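PDB 5AWO: isomaltodextranase from Arthrobacter globiformis, which hydrolyses (1->6)-alpha-D-glucosidic linkages in dextran-type polysaccharides, releasing successive isomaltose units from the non-reducing chain ends. Local coordinates for residues A[20-25]-A[511-516]; A[181-186]-A[230-235]; A[318-323]-A[330-335]. All blocks are in the same frame, centred on the assembly; numbering follows the deposited sequence.

Interaction 1 (A[20-25]-A[511-516]); sequences PPLRLA and SADPLV
Arg23 and Asp513 adopt the same first torsion, CG anti to the carbonyl carbon (chi1 -66° and -64°), and the bend at chi3 of Arg23 then turns the edge of its guanidinium to the carboxylate, the two planes being well off parallel. The contact ties the N-terminal segment 20-25, on its way from strand 17-18 to helix 30-34, to the loop leading into strand 515-522 of the CBM35 carbohydrate-binding module, built of antiparallel beta sheets. Strand 17-18 is an edge strand of the same antiparallel sheet, so the chain is held here once more before it leaves for the TIM barrel.

The two residues grip each other through backbone and side chain. Arg23 N donates to Asp513 OD2 at 2.7 Å, meeting the oxygen from above the carboxylate plane, while Asp513 N returns a nearly straight bond (175°) to Arg23 O. The other carboxylate oxygen belongs to the salt bridge: Arg23 NH2 lies 2.8 Å from Asp513 OD1, on its syn lone pair, and Arg23 NE adds a weak bond to the same atom. With its two oxygens thus divided, the buried carboxylate can hardly rotate, and the neighbouring positive charge probably keeps it ionised. Ser511 O sits over one guanidinium face.

Leu24 CD2 meets Leu515 CD2 at 3.6 Å, the two side chains crossing at about a right angle, and Ala25 CB touches Ala512 CB. Leu515 is also packed against Thr590 of the adjoining strand 585-592. One water bridges the backbones, donating to Arg23 O at 2.8 Å and to Asp513 O at 2.7 Å.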
ATOM      1  N   PRO A  20      17.708  21.951   5.923  1.00 28.89           N
ATOM      2  CA  PRO A  20      16.334  21.881   6.398  1.00 28.10           C
ATOM      3  C   PRO A  20      15.649  20.571   5.966  1.00 26.15           C
ATOM      4  O   PRO A  20      16.147  19.898   5.061  1.00 25.89           O
ATOM      5  CB  PRO A  20      15.653  23.080   5.745  1.00 29.88           C
ATOM      6  CG  PRO A  20      16.542  23.513   4.634  1.00 29.64           C
ATOM      7  CD  PRO A  20      17.859  22.813   4.742  1.00 29.75           C
ATOM      8  N   PRO A  21      14.532  20.219   6.620  1.00 24.35           N
ATOM      9  CA  PRO A  21      13.808  19.007   6.194  1.00 24.34           C
ATOM     10  C   PRO A  21      13.269  19.136   4.777  1.00 24.62           C
ATOM     11  O   PRO A  21      12.940  20.226   4.314  1.00 25.75           O
ATOM     12  CB  PRO A  21      12.682  18.898   7.225  1.00 24.28           C
ATOM     13  CG  PRO A  21      12.453  20.292   7.694  1.00 24.79           C
ATOM     14  CD  PRO A  21      13.821  20.922   7.702  1.00 25.20           C
ATOM     15  N   LEU A  22      13.186  18.003   4.078  1.00 22.65           N
ATOM     16  CA  LEU A  22      12.502  17.943   2.790  1.00 22.99           C
ATOM     17  C   LEU A  22      10.999  18.152   3.002  1.00 20.39           C
ATOM     18  O   LEU A  22      10.462  17.762   4.039  1.00 22.74           O
ATOM     19  CB  LEU A  22      12.718  16.559   2.168  1.00 22.46           C
ATOM     20  CG  LEU A  22      14.134  16.182   1.745  1.00 24.08           C
ATOM     21  CD1 LEU A  22      14.104  14.831   1.051  1.00 25.65           C
ATOM     22  CD2 LEU A  22      14.750  17.227   0.828  1.00 24.85           C
ATOM     23  N   ARG A  23      10.349  18.793   2.044  1.00 21.88           N
ATOM     24  CA  ARG A  23       8.902  18.917   2.006  1.00 21.95           C
ATOM     25  C   ARG A  23       8.290  17.618   1.462  1.00 21.55           C
ATOM     26  O   ARG A  23       8.645  17.183   0.357  1.00 21.96           O
ATOM     27  CB  ARG A  23       8.478  20.052   1.080  1.00 24.30           C
ATOM     28  CG  ARG A  23       8.885  21.446   1.565  1.00 26.80           C
ATOM     29  CD  ARG A  23       8.533  22.475   0.515  1.00 29.79           C
ATOM     30  NE  ARG A  23       9.358  22.290  -0.681  1.00 32.64           N
ATOM     31  CZ  ARG A  23       9.129  22.840  -1.868  1.00 35.84           C
ATOM     32  NH1 ARG A  23       8.075  23.626  -2.070  1.00 38.40           N
ATOM     33  NH2 ARG A  23       9.963  22.586  -2.874  1.00 39.36           N
ATOM     34  N   LEU A  24       7.365  17.061   2.229  1.00 20.92           N
ATOM     35  CA  LEU A  24       6.727  15.781   1.871  1.00 20.43           C
ATOM     36  C   LEU A  24       5.332  15.967   1.306  1.00 21.43           C
ATOM     37  O   LEU A  24       4.664  16.958   1.581  1.00 23.02           O
ATOM     38  CB  LEU A  24       6.658  14.896   3.105  1.00 21.40           C
ATOM     39  CG  LEU A  24       8.013  14.604   3.793  1.00 22.32           C
ATOM     40  CD1 LEU A  24       7.845  13.678   4.979  1.00 23.65           C
ATOM     41  CD2 LEU A  24       8.994  14.011   2.810  1.00 22.04           C
ATOM     42  N   ALA A  25       4.893  14.975   0.524  1.00 20.13           N
ATOM     43  CA  ALA A  25       3.570  14.951  -0.059  1.00 19.98           C
ATOM     44  C   ALA A  25       2.818  13.638   0.247  1.00 17.95           C
ATOM     45  O   ALA A  25       1.819  13.342  -0.403  1.00 18.55           O
ATOM     46  CB  ALA A  25       3.656  15.186  -1.555  1.00 20.90           C
ATOM     47  N   SER A 511       4.972  21.537  -4.843  1.00 42.09           N
ATOM     48  CA  SER A 511       5.130  21.752  -3.405  1.00 41.29           C
ATOM     49  C   SER A 511       5.878  20.625  -2.683  1.00 37.97           C
ATOM     50  O   SER A 511       6.017  20.660  -1.457  1.00 38.62           O
ATOM     51  CB  SER A 511       3.755  21.925  -2.763  1.00 42.24           C
ATOM     52  OG  SER A 511       3.022  20.714  -2.831  1.00 46.43           O
ATOM     53  N   ALA A 512       6.338  19.620  -3.424  1.00 32.34           N
ATOM     54  CA  ALA A 512       7.088  18.516  -2.828  1.00 28.48           C
ATOM     55  C   ALA A 512       8.513  18.465  -3.374  1.00 25.25           C
ATOM     56  O   ALA A 512       8.785  18.893  -4.491  1.00 27.44           O
ATOM     57  CB  ALA A 512       6.391  17.189  -3.093  1.00 28.52           C
ATOM     58  N   ASP A 513       9.401  17.920  -2.570  1.00 23.69           N
ATOM     59  CA  ASP A 513      10.770  17.693  -2.971  1.00 22.96           C
ATOM     60  C   ASP A 513      10.941  16.252  -3.461  1.00 21.56           C
ATOM     61  O   ASP A 513      10.567  15.313  -2.763  1.00 21.79           O
ATOM     62  CB  ASP A 513      11.692  17.954  -1.793  1.00 22.91           C
ATOM     63  CG  ASP A 513      11.654  19.411  -1.342  1.00 23.04           C
ATOM     64  OD1 ASP A 513      11.450  20.277  -2.217  1.00 23.76           O
ATOM     65  OD2 ASP A 513      11.759  19.645  -0.123  1.00 23.32           O
ATOM     66  N   PRO A 514      11.541  16.068  -4.635  1.00 20.02           N
ATOM     67  CA  PRO A 514      11.760  14.675  -5.085  1.00 20.47           C
ATOM     68  C   PRO A 514      12.689  13.923  -4.157  1.00 21.33           C
ATOM     69  O   PRO A 514      13.652  14.491  -3.626  1.00 21.27           O
ATOM     70  CB  PRO A 514      12.395  14.830  -6.462  1.00 21.64           C
ATOM     71  CG  PRO A 514      12.463  16.266  -6.770  1.00 22.87           C
ATOM     72  CD  PRO A 514      12.092  17.063  -5.571  1.00 21.65           C
ATOM     73  N   LEU A 515      12.402  12.641  -3.935  1.00 19.37           N
ATOM     74  CA  LEU A 515      13.180  11.854  -3.003  1.00 19.01           C
ATOM     75  C   LEU A 515      13.127  10.361  -3.327  1.00 19.54           C
ATOM     76  O   LEU A 515      12.254   9.899  -4.077  1.00 19.86           O
ATOM     77  CB  LEU A 515      12.727  12.104  -1.547  1.00 19.67           C
ATOM     78  CG  LEU A 515      11.253  11.775  -1.194  1.00 20.31           C
ATOM     79  CD1 LEU A 515      11.004  10.278  -0.933  1.00 20.66           C
ATOM     80  CD2 LEU A 515      10.743  12.604  -0.012  1.00 21.53           C
ATOM     81  N   VAL A 516      14.060   9.650  -2.716  1.00 18.73           N
ATOM     82  CA  VAL A 516      14.131   8.184  -2.735  1.00 18.79           C
ATOM     83  C   VAL A 516      14.323   7.709  -1.321  1.00 19.86           C
ATOM     84  O   VAL A 516      15.117   8.275  -0.553  1.00 19.86           O
ATOM     85  CB  VAL A 516      15.289   7.658  -3.601  1.00 19.26           C
ATOM     86  CG1 VAL A 516      15.342   6.133  -3.594  1.00 20.14           C
ATOM     87  CG2 VAL A 516      15.159   8.167  -5.019  1.00 20.10           C
TER
HETATM   88  O   HOH W   1       8.451  14.922  -1.199  1.00 22.52           O
HETATM   89  O   HOH W   2      12.622  22.190   0.232  1.00 27.73           O

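Interaction 2 (A[181-186]-A[230-235]); sequences EYVQGY and LSWINE
The amide of Gln184 and the carboxylate of Glu235 are turned 53° apart, yet the carboxylate oxygen stays within the amide plane. Gln184 leaves its helix with CG anti to the carbonyl carbon and then runs extended, which carries NE2 across to segment 230-235. There the nitrogen uses both its hydrogens: one bond reaches Glu235 OE1 at 2.7 Å, on the anti lone pair of that oxygen, and the other reaches Trp232 O at 3.1 Å. The latter is almost straight at the hydrogen (172°) and falls on a lone pair in the carbonyl plane. Two in-plane acceptors on one nitrogen fix the rotation of the amide, and the negative charge of Glu235 is likely to polarise it. An alanine here would lack the amide that Glu235 OE1 and Trp232 O share, and would probably loosen the hold between the two helices.

Helices 179-192 and 223-237 belong to the outer layer of the GH27 TIM barrel, where they run in the same general direction, 8.7 Å apart at the segments, and cross at -38°.

Val183 and Trp232 cross at about a right angle. The valine methyl CG2 comes to the edge of the indole, 3.9 Å from Trp232 CE3, while its other methyl, CG1, turns to Ile233 CG1, also at 3.9 Å. The indole lies along helix 179-192 as well, touching Ala179 and Lys180. Although Ile233 directs its CB away from the partner helix, its CG1, anti to its own carbonyl carbon, still comes back to Val183.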
ATOM      1  N   GLU A 181     -15.624  18.033  13.539  1.00 15.18           N
ATOM      2  CA  GLU A 181     -15.752  17.341  14.800  1.00 14.57           C
ATOM      3  C   GLU A 181     -16.467  16.001  14.608  1.00 14.02           C
ATOM      4  O   GLU A 181     -16.131  15.020  15.246  1.00 14.87           O
ATOM      5  CB  GLU A 181     -16.521  18.221  15.817  1.00 14.41           C
ATOM      6  CG  GLU A 181     -15.750  19.460  16.291  1.00 15.85           C
ATOM      7  CD  GLU A 181     -16.016  20.709  15.497  1.00 16.47           C
ATOM      8  OE1 GLU A 181     -16.455  20.651  14.319  1.00 15.95           O
ATOM      9  OE2 GLU A 181     -15.752  21.833  16.066  1.00 17.22           O
ATOM     10  N   TYR A 182     -17.477  15.987  13.752  1.00 14.48           N
ATOM     11  CA  TYR A 182     -18.205  14.734  13.458  1.00 14.89           C
ATOM     12  C   TYR A 182     -17.269  13.710  12.804  1.00 13.86           C
ATOM     13  O   TYR A 182     -17.151  12.591  13.298  1.00 14.73           O
ATOM     14  CB  TYR A 182     -19.396  15.014  12.557  1.00 15.17           C
ATOM     15  CG  TYR A 182     -20.085  13.755  12.120  1.00 15.28           C
ATOM     16  CD1 TYR A 182     -21.092  13.179  12.881  1.00 15.62           C
ATOM     17  CD2 TYR A 182     -19.735  13.135  10.929  1.00 16.05           C
ATOM     18  CE1 TYR A 182     -21.747  12.021  12.466  1.00 15.65           C
ATOM     19  CE2 TYR A 182     -20.384  11.973  10.503  1.00 16.98           C
ATOM     20  CZ  TYR A 182     -21.368  11.418  11.285  1.00 16.79           C
ATOM     21  OH  TYR A 182     -22.064  10.281  10.868  1.00 18.86           O
ATOM     22  N   VAL A 183     -16.581  14.114  11.746  1.00 14.01           N
ATOM     23  CA  VAL A 183     -15.705  13.186  11.008  1.00 13.85           C
ATOM     24  C   VAL A 183     -14.575  12.683  11.901  1.00 14.72           C
ATOM     25  O   VAL A 183     -14.303  11.463  12.000  1.00 14.69           O
ATOM     26  CB  VAL A 183     -15.151  13.827   9.727  1.00 14.27           C
ATOM     27  CG1 VAL A 183     -14.102  12.949   9.053  1.00 14.81           C
ATOM     28  CG2 VAL A 183     -16.274  14.126   8.749  1.00 14.85           C
ATOM     29  N   GLN A 184     -13.895  13.622  12.560  1.00 14.13           N
ATOM     30  CA  GLN A 184     -12.778  13.216  13.388  1.00 14.30           C
ATOM     31  C   GLN A 184     -13.206  12.385  14.575  1.00 14.50           C
ATOM     32  O   GLN A 184     -12.526  11.431  14.950  1.00 15.36           O
ATOM     33  CB  GLN A 184     -11.953  14.418  13.815  1.00 15.38           C
ATOM     34  CG  GLN A 184     -11.330  15.108  12.635  1.00 15.60           C
ATOM     35  CD  GLN A 184     -10.196  16.030  12.998  1.00 17.56           C
ATOM     36  OE1 GLN A 184     -10.339  16.876  13.893  1.00 18.24           O
ATOM     37  NE2 GLN A 184      -9.072  15.902  12.316  1.00 17.06           N
ATOM     38  N   GLY A 185     -14.323  12.744  15.192  1.00 14.77           N
ATOM     39  CA  GLY A 185     -14.896  11.928  16.238  1.00 14.80           C
ATOM     40  C   GLY A 185     -15.244  10.508  15.793  1.00 14.56           C
ATOM     41  O   GLY A 185     -15.124   9.574  16.580  1.00 15.45           O
ATOM     42  N   TYR A 186     -15.711  10.360  14.546  1.00 14.77           N
ATOM     43  CA  TYR A 186     -16.078   9.034  14.005  1.00 14.05           C
ATOM     44  C   TYR A 186     -14.839   8.146  13.862  1.00 13.92           C
ATOM     45  O   TYR A 186     -14.831   6.988  14.263  1.00 14.28           O
ATOM     46  CB  TYR A 186     -16.801   9.134  12.649  1.00 14.57           C
ATOM     47  CG  TYR A 186     -17.967   8.176  12.471  1.00 14.13           C
ATOM     48  CD1 TYR A 186     -18.015   6.966  13.121  1.00 14.15           C
ATOM     49  CD2 TYR A 186     -19.020   8.516  11.627  1.00 13.52           C
ATOM     50  CE1 TYR A 186     -19.093   6.116  12.981  1.00 13.71           C
ATOM     51  CE2 TYR A 186     -20.103   7.681  11.460  1.00 14.09           C
ATOM     52  CZ  TYR A 186     -20.160   6.486  12.156  1.00 13.10           C
ATOM     53  OH  TYR A 186     -21.262   5.660  12.057  1.00 15.01           O
ATOM     54  N   LEU A 230     -10.374  14.039   3.494  1.00 14.79           N
ATOM     55  CA  LEU A 230      -9.229  13.141   3.678  1.00 15.36           C
ATOM     56  C   LEU A 230      -8.235  13.646   4.700  1.00 14.80           C
ATOM     57  O   LEU A 230      -7.714  12.859   5.487  1.00 14.62           O
ATOM     58  CB  LEU A 230      -8.547  12.817   2.365  1.00 15.90           C
ATOM     59  CG  LEU A 230      -9.320  11.953   1.369  1.00 16.35           C
ATOM     60  CD1 LEU A 230      -8.458  11.770   0.127  1.00 17.73           C
ATOM     61  CD2 LEU A 230      -9.777  10.622   1.963  1.00 17.43           C
ATOM     62  N   SER A 231      -8.009  14.975   4.722  1.00 15.43           N
ATOM     63  CA  SER A 231      -7.060  15.524   5.706  1.00 16.33           C
ATOM     64  C   SER A 231      -7.561  15.341   7.134  1.00 15.36           C
ATOM     65  O   SER A 231      -6.809  14.985   8.040  1.00 15.80           O
ATOM     66  CB  SER A 231      -6.705  16.989   5.434  1.00 17.35           C
ATOM     67  OG  SER A 231      -7.786  17.890   5.670  1.00 19.65           O
ATOM     68  N   TRP A 232      -8.870  15.486   7.318  1.00 15.70           N
ATOM     69  CA  TRP A 232      -9.441  15.286   8.638  1.00 16.24           C
ATOM     70  C   TRP A 232      -9.285  13.845   9.124  1.00 15.35           C
ATOM     71  O   TRP A 232      -8.979  13.565  10.284  1.00 15.02           O
ATOM     72  CB  TRP A 232     -10.930  15.620   8.617  1.00 16.12           C
ATOM     73  CG  TRP A 232     -11.274  17.069   8.435  1.00 16.39           C
ATOM     74  CD1 TRP A 232     -10.441  18.147   8.546  1.00 17.71           C
ATOM     75  CD2 TRP A 232     -12.564  17.592   8.108  1.00 16.22           C
ATOM     76  NE1 TRP A 232     -11.149  19.311   8.333  1.00 18.40           N
ATOM     77  CE2 TRP A 232     -12.454  18.991   8.067  1.00 17.14           C
ATOM     78  CE3 TRP A 232     -13.805  17.010   7.889  1.00 16.79           C
ATOM     79  CZ2 TRP A 232     -13.548  19.813   7.786  1.00 17.26           C
ATOM     80  CZ3 TRP A 232     -14.893  17.832   7.593  1.00 17.03           C
ATOM     81  CH2 TRP A 232     -14.747  19.210   7.557  1.00 18.02           C
ATOM     82  N   ILE A 233      -9.552  12.909   8.212  1.00 15.31           N
ATOM     83  CA  ILE A 233      -9.456  11.469   8.511  1.00 15.08           C
ATOM     84  C   ILE A 233      -8.009  11.068   8.897  1.00 14.13           C
ATOM     85  O   ILE A 233      -7.784  10.384   9.887  1.00 13.67           O
ATOM     86  CB  ILE A 233      -9.963  10.651   7.299  1.00 15.12           C
ATOM     87  CG1 ILE A 233     -11.473  10.863   7.088  1.00 15.11           C
ATOM     88  CG2 ILE A 233      -9.648   9.179   7.446  1.00 15.55           C
ATOM     89  CD1 ILE A 233     -12.002  10.401   5.731  1.00 15.69           C
ATOM     90  N   ASN A 234      -7.066  11.541   8.090  1.00 15.11           N
ATOM     91  CA  ASN A 234      -5.641  11.314   8.331  1.00 15.69           C
ATOM     92  C   ASN A 234      -5.254  11.796   9.731  1.00 15.71           C
ATOM     93  O   ASN A 234      -4.732  11.045  10.533  1.00 17.03           O
ATOM     94  CB  ASN A 234      -4.865  12.054   7.236  1.00 15.75           C
ATOM     95  CG  ASN A 234      -3.370  12.055   7.415  1.00 16.62           C
ATOM     96  OD1 ASN A 234      -2.800  11.361   8.242  1.00 16.24           O
ATOM     97  ND2 ASN A 234      -2.735  12.890   6.606  1.00 17.72           N
ATOM     98  N   GLU A 235      -5.563  13.055  10.026  1.00 17.40           N
ATOM     99  CA  GLU A 235      -5.221  13.595  11.328  1.00 18.16           C
ATOM    100  C   GLU A 235      -5.835  12.792  12.481  1.00 16.95           C
ATOM    101  O   GLU A 235      -5.179  12.500  13.483  1.00 16.86           O
ATOM    102  CB  GLU A 235      -5.655  15.063  11.406  1.00 20.71           C
ATOM    103  CG  GLU A 235      -5.336  15.716  12.752  1.00 23.35           C
ATOM    104  CD  GLU A 235      -5.730  17.186  12.828  1.00 26.42           C
ATOM    105  OE1 GLU A 235      -6.862  17.532  12.452  1.00 27.91           O
ATOM    106  OE2 GLU A 235      -4.898  18.010  13.278  1.00 31.53           O
TER

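Interaction 3 (A[318-323]-A[330-335]); sequences MRASTF and KTMMNL
Sulfur carries most of this buried contact, and its packing against aliphatic groups comes first. Met332 projects from its helix with CG anti to the backbone N (chi1 173°) and an extended chi2, which carries SD in between Met318 and Phe323; the bend at chi3 then turns the methyl CE back. Met332 SD lies 3.5 Å from Met318 CB, and its methyl CE packs on the same CB at 3.7 Å and approaches Ala320. Met318 crosses Met332 obliquely and ends at the neighbouring methionine, where Met318 SD meets Met333 SD at 3.7 Å.

The second kind is Met-aromatic. Met332 SD touches Phe323 CE1 at 3.5 Å and stands 4.4 Å from the centroid of the Phe323 ring, approaching obliquely, 51° off the normal, while Met332 CB lies over one ring face.

Polar bonds shape the 318-323 side. Arg319 O accepts from both Thr322 N and Thr322 OG1, the hydroxyl bond being 2.7 Å long and on a carbonyl lone pair; this pair of bonds holds the 3-10 turn 320-322 closed. Asp347 receives the backbone N-H groups of Ala320 and Ser321.

Such packing is that of a beta-alpha unit in a TIM barrel: after strand 312-314 the chain turns, and helix 326-339 folds its methionines back onto the connecting loop.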
ATOM      1  N   MET A 318      -8.561 -12.130  -1.286  1.00 12.03           N
ATOM      2  CA  MET A 318      -8.227 -13.455  -1.810  1.00 12.05           C
ATOM      3  C   MET A 318      -9.384 -14.418  -1.534  1.00 12.57           C
ATOM      4  O   MET A 318      -9.784 -14.613  -0.387  1.00 13.32           O
ATOM      5  CB  MET A 318      -6.925 -13.973  -1.198  1.00 12.47           C
ATOM      6  CG  MET A 318      -5.741 -13.148  -1.625  1.00 12.52           C
ATOM      7  SD  MET A 318      -4.169 -13.788  -1.050  1.00 13.70           S
ATOM      8  CE  MET A 318      -4.233 -13.290   0.663  1.00 15.46           C
ATOM      9  N   ARG A 319      -9.889 -15.014  -2.613  1.00 12.39           N
ATOM     10  CA  ARG A 319     -11.019 -15.943  -2.544  1.00 12.83           C
ATOM     11  C   ARG A 319     -10.504 -17.297  -3.112  1.00 13.12           C
ATOM     12  O   ARG A 319     -10.646 -17.620  -4.302  1.00 13.13           O
ATOM     13  CB  ARG A 319     -12.220 -15.409  -3.299  1.00 13.36           C
ATOM     14  CG  ARG A 319     -12.724 -14.042  -2.813  1.00 13.04           C
ATOM     15  CD  ARG A 319     -14.122 -13.711  -3.354  1.00 13.81           C
ATOM     16  NE  ARG A 319     -15.057 -14.646  -2.772  1.00 14.18           N
ATOM     17  CZ  ARG A 319     -16.217 -15.030  -3.291  1.00 15.15           C
ATOM     18  NH1 ARG A 319     -16.744 -14.457  -4.368  1.00 14.49           N
ATOM     19  NH2 ARG A 319     -16.877 -15.991  -2.671  1.00 16.92           N
ATOM     20  N   ALA A 320      -9.773 -18.015  -2.280  1.00 13.17           N
ATOM     21  CA  ALA A 320      -8.990 -19.168  -2.797  1.00 14.24           C
ATOM     22  C   ALA A 320      -9.853 -20.193  -3.507  1.00 14.42           C
ATOM     23  O   ALA A 320      -9.467 -20.742  -4.553  1.00 14.91           O
ATOM     24  CB  ALA A 320      -8.214 -19.837  -1.682  1.00 14.84           C
ATOM     25  N   SER A 321     -11.019 -20.479  -2.951  1.00 16.29           N
ATOM     26  CA  SER A 321     -11.935 -21.506  -3.484  0.50 16.71           C
ATOM     27  C   SER A 321     -12.554 -21.131  -4.815  1.00 17.02           C
ATOM     28  O   SER A 321     -13.154 -21.967  -5.493  1.00 17.96           O
ATOM     29  CB  SER A 321     -13.080 -21.767  -2.509  0.50 17.97           C
ATOM     30  OG  SER A 321     -14.039 -20.730  -2.585  0.50 17.80           O
ATOM     31  N   THR A 322     -12.440 -19.862  -5.208  1.00 14.86           N
ATOM     32  CA  THR A 322     -13.005 -19.426  -6.486  1.00 14.31           C
ATOM     33  C   THR A 322     -12.119 -19.696  -7.697  1.00 14.63           C
ATOM     34  O   THR A 322     -12.555 -19.474  -8.822  1.00 16.00           O
ATOM     35  CB  THR A 322     -13.374 -17.932  -6.489  1.00 14.54           C
ATOM     36  OG1 THR A 322     -12.194 -17.109  -6.445  1.00 14.48           O
ATOM     37  CG2 THR A 322     -14.295 -17.599  -5.323  1.00 15.03           C
ATOM     38  N   PHE A 323     -10.874 -20.085  -7.459  1.00 14.24           N
ATOM     39  CA  PHE A 323      -9.937 -20.405  -8.526  1.00 13.81           C
ATOM     40  C   PHE A 323     -10.086 -21.856  -8.965  1.00 14.30           C
ATOM     41  O   PHE A 323     -10.666 -22.676  -8.254  1.00 15.47           O
ATOM     42  CB  PHE A 323      -8.505 -20.063  -8.112  1.00 13.27           C
ATOM     43  CG  PHE A 323      -8.272 -18.560  -8.023  1.00 13.02           C
ATOM     44  CD1 PHE A 323      -8.617 -17.839  -6.880  1.00 13.18           C
ATOM     45  CD2 PHE A 323      -7.781 -17.872  -9.109  1.00 12.68           C
ATOM     46  CE1 PHE A 323      -8.464 -16.446  -6.862  1.00 12.93           C
ATOM     47  CE2 PHE A 323      -7.623 -16.506  -9.076  1.00 12.63           C
ATOM     48  CZ  PHE A 323      -7.956 -15.784  -7.954  1.00 12.99           C
ATOM     49  N   LYS A 330      -1.810 -20.458  -5.780  1.00 13.45           N
ATOM     50  CA  LYS A 330      -0.472 -20.006  -5.436  1.00 13.78           C
ATOM     51  C   LYS A 330      -0.142 -18.685  -6.142  1.00 13.63           C
ATOM     52  O   LYS A 330       0.465 -17.781  -5.548  1.00 13.19           O
ATOM     53  CB  LYS A 330       0.587 -21.060  -5.773  1.00 15.55           C
ATOM     54  CG  LYS A 330       0.580 -22.251  -4.814  1.00 17.36           C
ATOM     55  CD  LYS A 330       1.603 -23.330  -5.147  1.00 20.65           C
ATOM     56  CE  LYS A 330       1.338 -24.035  -6.446  1.00 22.88           C
ATOM     57  NZ  LYS A 330       2.329 -25.141  -6.587  1.00 24.54           N
ATOM     58  N   THR A 331      -0.551 -18.547  -7.390  1.00 12.48           N
ATOM     59  CA  THR A 331      -0.338 -17.288  -8.114  1.00 12.62           C
ATOM     60  C   THR A 331      -1.032 -16.082  -7.491  1.00 12.45           C
ATOM     61  O   THR A 331      -0.438 -15.023  -7.389  1.00 12.39           O
ATOM     62  CB  THR A 331      -0.709 -17.472  -9.592  1.00 12.93           C
ATOM     63  OG1 THR A 331       0.242 -18.394 -10.172  1.00 13.49           O
ATOM     64  CG2 THR A 331      -0.704 -16.146 -10.341  1.00 13.51           C
ATOM     65  N   MET A 332      -2.270 -16.268  -7.083  1.00 12.14           N
ATOM     66  CA  MET A 332      -3.012 -15.252  -6.330  1.00 12.32           C
ATOM     67  C   MET A 332      -2.180 -14.759  -5.139  1.00 12.40           C
ATOM     68  O   MET A 332      -1.953 -13.555  -4.964  1.00 12.32           O
ATOM     69  CB  MET A 332      -4.353 -15.868  -5.871  1.00 13.26           C
ATOM     70  CG  MET A 332      -5.177 -15.000  -4.944  1.00 13.72           C
ATOM     71  SD  MET A 332      -6.432 -15.949  -4.084  1.00 15.04           S
ATOM     72  CE  MET A 332      -5.413 -16.866  -2.976  1.00 14.81           C
ATOM     73  N   MET A 333      -1.755 -15.710  -4.302  1.00 12.33           N
ATOM     74  CA  MET A 333      -1.034 -15.350  -3.087  1.00 13.14           C
ATOM     75  C   MET A 333       0.307 -14.709  -3.437  1.00 12.96           C
ATOM     76  O   MET A 333       0.689 -13.672  -2.888  1.00 13.06           O
ATOM     77  CB  MET A 333      -0.819 -16.592  -2.242  1.00 13.89           C
ATOM     78  CG  MET A 333      -0.100 -16.361  -0.927  1.00 14.72           C
ATOM     79  SD  MET A 333      -1.110 -15.352   0.191  1.00 15.86           S
ATOM     80  CE  MET A 333      -0.073 -15.317   1.659  1.00 14.77           C
ATOM     81  N   ASN A 334       1.012 -15.273  -4.414  1.00 12.53           N
ATOM     82  CA  ASN A 334       2.326 -14.762  -4.782  1.00 12.95           C
ATOM     83  C   ASN A 334       2.268 -13.321  -5.307  1.00 12.97           C
ATOM     84  O   ASN A 334       3.178 -12.505  -5.045  1.00 13.55           O
ATOM     85  CB  ASN A 334       2.975 -15.659  -5.842  1.00 13.06           C
ATOM     86  CG  ASN A 334       3.463 -16.989  -5.306  1.00 13.75           C
ATOM     87  OD1 ASN A 334       3.640 -17.168  -4.094  1.00 14.53           O
ATOM     88  ND2 ASN A 334       3.673 -17.949  -6.216  1.00 13.42           N
ATOM     89  N   LEU A 335       1.215 -12.972  -6.034  1.00 12.53           N
ATOM     90  CA  LEU A 335       1.079 -11.606  -6.520  1.00 12.09           C
ATOM     91  C   LEU A 335       0.882 -10.625  -5.374  1.00 12.43           C
ATOM     92  O   LEU A 335       1.500  -9.556  -5.346  1.00 12.46           O
ATOM     93  CB  LEU A 335      -0.101 -11.497  -7.508  1.00 13.04           C
ATOM     94  CG  LEU A 335      -0.347 -10.095  -8.083  1.00 13.14           C
ATOM     95  CD1 LEU A 335       0.832  -9.547  -8.876  1.00 13.36           C
ATOM     96  CD2 LEU A 335      -1.620 -10.092  -8.970  1.00 13.00           C
TER

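Along the chain, interaction 1 spans the other two: one segment lies near the N-terminus, the other about a hundred residues before the C-terminus, and interactions 2 and 3 follow one another in between. Those two belong to the TIM barrel, interaction 2 joining two outer helices and interaction 3 packing a loop onto another; their centres are 35 Å apart. Interaction 1 lies at the carbohydrate-binding module, its centre 25 Å from that of interaction 2 and 38 Å from that of interaction 3, which lies across the chain's centre from it. None touches another, interactions 1 and 2 keeping about 8 Å between nearest atoms: two joints lie inside the barrel, one between the N-terminal segment and this module.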